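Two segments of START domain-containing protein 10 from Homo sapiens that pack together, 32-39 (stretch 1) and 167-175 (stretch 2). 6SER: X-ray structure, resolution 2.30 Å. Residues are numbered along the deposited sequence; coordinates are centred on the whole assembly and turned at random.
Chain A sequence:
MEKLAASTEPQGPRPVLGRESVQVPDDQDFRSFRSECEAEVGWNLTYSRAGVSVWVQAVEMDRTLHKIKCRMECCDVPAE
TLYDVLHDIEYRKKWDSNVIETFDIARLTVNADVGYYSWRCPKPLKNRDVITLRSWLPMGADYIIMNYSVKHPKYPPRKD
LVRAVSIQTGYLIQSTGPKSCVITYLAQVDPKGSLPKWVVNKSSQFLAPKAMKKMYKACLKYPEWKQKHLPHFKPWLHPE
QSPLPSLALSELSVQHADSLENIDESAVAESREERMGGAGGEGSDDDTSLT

Stretch 1 32-39: SFRSECEA
Stretch 2 (167-175) IQTGYLIQS

A helix, 32-38 (phi/psi near -60/-45), lies across an extended strand, 169-175 (about -110/120 at 172-174, -177/176 at Gly170), with axes 8.8 Å apart at closest approach and a signed crossing angle of -74°. Backbone hydrogen bonds such as Cys37 N to Phe33 O (3.1 Å) hold the helix; Ala39 (-71/140) leaves it. Register is set by CA pairs Phe33-Gly170 at 8.0 Å and Arg34-Leu172 at 6.5 Å.

Apolar packing dominates. Phe33 (chi1 t, chi2 91°) points toward the strand and is buried, its CZ 3.2 Å from Gly170 C. Glycine suits this place: an ideal CB there would sit 2.6 Å from Phe33 CZ, a clash. Strand alternation turns Leu172 (t, p) toward the helix and Tyr171 away. Leu172 CD2 meets Cys37 CB (chi1 m) at 3.8 Å and Glu38 CG at 4.4 Å, Leu172 CD1 meets Arg34 CD (t, t, 95°) at 4.1 Å, and Leu172 CB lies 4.5 Å from Phe33 CE2; Leu172 thus touches four helix residues.

Polar contacts flank this packing. Gln168 (t, t, 56°) extends NE2 to Glu36 OE1 (-142°, t, -21°), a weak hydrogen bond of 3.3 Å and 150° in which amide donates to carboxylate; Gln168 NE2 also lies 3.6 Å from Phe33 CD1, at the ring edge. Glu38 (m, t, -26°) starts sideways but brings OE2 within 3.6 Å of Gln174 NE2 (m, t, -54°), while a long salt bridge within the helix, Arg34 NE to Glu38 OE2, spans 3.7 Å. The contact buries 383 Å² in total.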

# COMPACT_ATOMS: atom_id res chain seq x y z
N SER A 32 10.93 5.86 -10.27
CA SER A 32 11.82 5.04 -9.44
C SER A 32 11.03 3.86 -8.92
O SER A 32 11.57 2.83 -8.90
CB SER A 32 12.35 5.81 -8.31
OG SER A 32 13.49 6.51 -8.68
N PHE A 33 9.83 4.10 -8.45
CA PHE A 33 8.97 3.03 -7.93
C PHE A 33 8.69 2.01 -9.02
O PHE A 33 8.88 0.91 -8.78
CB PHE A 33 7.72 3.59 -7.26
CG PHE A 33 6.86 2.52 -6.70
CD1 PHE A 33 7.00 2.08 -5.42
CD2 PHE A 33 5.97 1.88 -7.50
CE1 PHE A 33 6.21 1.06 -4.94
CE2 PHE A 33 5.19 0.87 -7.03
CZ PHE A 33 5.32 0.45 -5.75
N ARG A 34 8.27 2.41 -10.18
CA ARG A 34 8.02 1.41 -11.21
C ARG A 34 9.30 0.67 -11.57
O ARG A 34 9.31 -0.56 -11.69
CB ARG A 34 7.43 2.06 -12.47
CG ARG A 34 7.36 1.08 -13.63
CD ARG A 34 6.49 1.58 -14.78
NE ARG A 34 7.28 2.24 -15.82
CZ ARG A 34 7.27 3.55 -16.05
NH1 ARG A 34 6.51 4.35 -15.32
NH2 ARG A 34 8.03 4.05 -17.01
N SER A 35 10.40 1.41 -11.74
CA SER A 35 11.68 0.77 -12.02
C SER A 35 12.04 -0.22 -10.92
O SER A 35 12.58 -1.29 -11.19
CB SER A 35 12.76 1.84 -12.20
OG SER A 35 14.03 1.33 -11.87
N GLU A 36 11.71 0.12 -9.67
CA GLU A 36 11.98 -0.79 -8.56
C GLU A 36 11.18 -2.08 -8.71
O GLU A 36 11.71 -3.18 -8.46
CB GLU A 36 11.64 -0.10 -7.25
CG GLU A 36 12.58 -0.39 -6.12
CD GLU A 36 12.35 0.51 -4.94
OE1 GLU A 36 11.76 1.60 -5.13
OE2 GLU A 36 12.74 0.14 -3.82
N CYS A 37 9.92 -1.98 -9.11
CA CYS A 37 9.09 -3.17 -9.30
C CYS A 37 9.62 -4.05 -10.44
O CYS A 37 9.70 -5.27 -10.29
CB CYS A 37 7.64 -2.76 -9.57
SG CYS A 37 6.82 -1.96 -8.18
N GLU A 38 9.99 -3.43 -11.56
CA GLU A 38 10.46 -4.19 -12.73
C GLU A 38 11.88 -4.72 -12.56
O GLU A 38 12.28 -5.61 -13.31
CB GLU A 38 10.39 -3.30 -13.98
CG GLU A 38 9.01 -2.74 -14.31
CD GLU A 38 9.06 -1.62 -15.34
OE1 GLU A 38 10.10 -0.94 -15.43
OE2 GLU A 38 8.05 -1.42 -16.05
N ALA A 39 12.64 -4.18 -11.61
CA ALA A 39 14.02 -4.60 -11.44
C ALA A 39 14.08 -6.01 -10.86
O ALA A 39 13.29 -6.37 -9.98
CB ALA A 39 14.76 -3.62 -10.53
N ILE A 167 7.83 2.72 5.36
CA ILE A 167 9.00 3.38 4.73
C ILE A 167 8.67 3.64 3.27
O ILE A 167 8.91 4.68 2.83
CB ILE A 167 10.33 2.62 4.92
CG1 ILE A 167 10.70 2.49 6.39
CG2 ILE A 167 11.45 3.28 4.18
CD1 ILE A 167 10.29 1.23 6.98
N GLN A 168 8.07 2.67 2.62
CA GLN A 168 7.60 2.77 1.24
C GLN A 168 6.71 1.58 0.97
O GLN A 168 7.08 0.54 1.32
CB GLN A 168 8.76 2.77 0.27
CG GLN A 168 8.35 2.43 -1.12
CD GLN A 168 9.52 2.19 -2.02
OE1 GLN A 168 10.38 1.38 -1.79
NE2 GLN A 168 9.56 2.98 -3.07
N THR A 169 5.51 1.79 0.51
CA THR A 169 4.59 0.72 0.11
C THR A 169 3.86 1.17 -1.15
O THR A 169 3.68 2.27 -1.30
CB THR A 169 3.87 -0.02 1.24
OG1 THR A 169 2.51 0.02 0.94
CG2 THR A 169 3.98 0.53 2.62
N GLY A 170 3.58 0.29 -2.07
CA GLY A 170 2.92 0.70 -3.31
C GLY A 170 2.60 -0.45 -4.22
O GLY A 170 3.01 -1.50 -3.94
N TYR A 171 1.94 -0.14 -5.31
CA TYR A 171 1.45 -1.13 -6.24
C TYR A 171 1.69 -0.64 -7.65
O TYR A 171 1.51 0.54 -7.94
CB TYR A 171 -0.05 -1.39 -6.05
CG TYR A 171 -0.43 -1.90 -4.68
CD1 TYR A 171 -0.64 -3.26 -4.48
CD2 TYR A 171 -0.58 -1.02 -3.59
CE1 TYR A 171 -0.99 -3.74 -3.23
CE2 TYR A 171 -0.92 -1.49 -2.34
CZ TYR A 171 -1.13 -2.85 -2.17
OH TYR A 171 -1.47 -3.32 -0.92
N LEU A 172 2.17 -1.54 -8.50
CA LEU A 172 2.26 -1.32 -9.93
C LEU A 172 1.27 -2.28 -10.58
O LEU A 172 1.36 -3.50 -10.40
CB LEU A 172 3.68 -1.57 -10.46
CG LEU A 172 3.78 -1.57 -11.98
CD1 LEU A 172 3.59 -0.16 -12.49
CD2 LEU A 172 5.13 -2.14 -12.42
N ILE A 173 0.29 -1.73 -11.29
CA ILE A 173 -0.66 -2.52 -12.04
C ILE A 173 -0.30 -2.38 -13.52
O ILE A 173 -0.24 -1.27 -14.05
CB ILE A 173 -2.11 -2.10 -11.77
CG1 ILE A 173 -2.41 -2.12 -10.26
CG2 ILE A 173 -3.10 -3.00 -12.51
CD1 ILE A 173 -3.81 -1.67 -9.91
N GLN A 174 -0.00 -3.49 -14.17
CA GLN A 174 0.32 -3.50 -15.58
C GLN A 174 -0.79 -4.23 -16.31
O GLN A 174 -1.06 -5.40 -16.01
CB GLN A 174 1.68 -4.15 -15.84
CG GLN A 174 2.85 -3.30 -15.35
CD GLN A 174 4.15 -4.07 -15.23
OE1 GLN A 174 4.21 -5.11 -14.56
NE2 GLN A 174 5.20 -3.57 -15.87
N SER A 175 -1.47 -3.53 -17.21
CA SER A 175 -2.49 -4.18 -18.02
C SER A 175 -1.84 -5.11 -19.04
O SER A 175 -0.87 -4.73 -19.70
CB SER A 175 -3.34 -3.15 -18.75
OG SER A 175 -4.31 -3.82 -19.55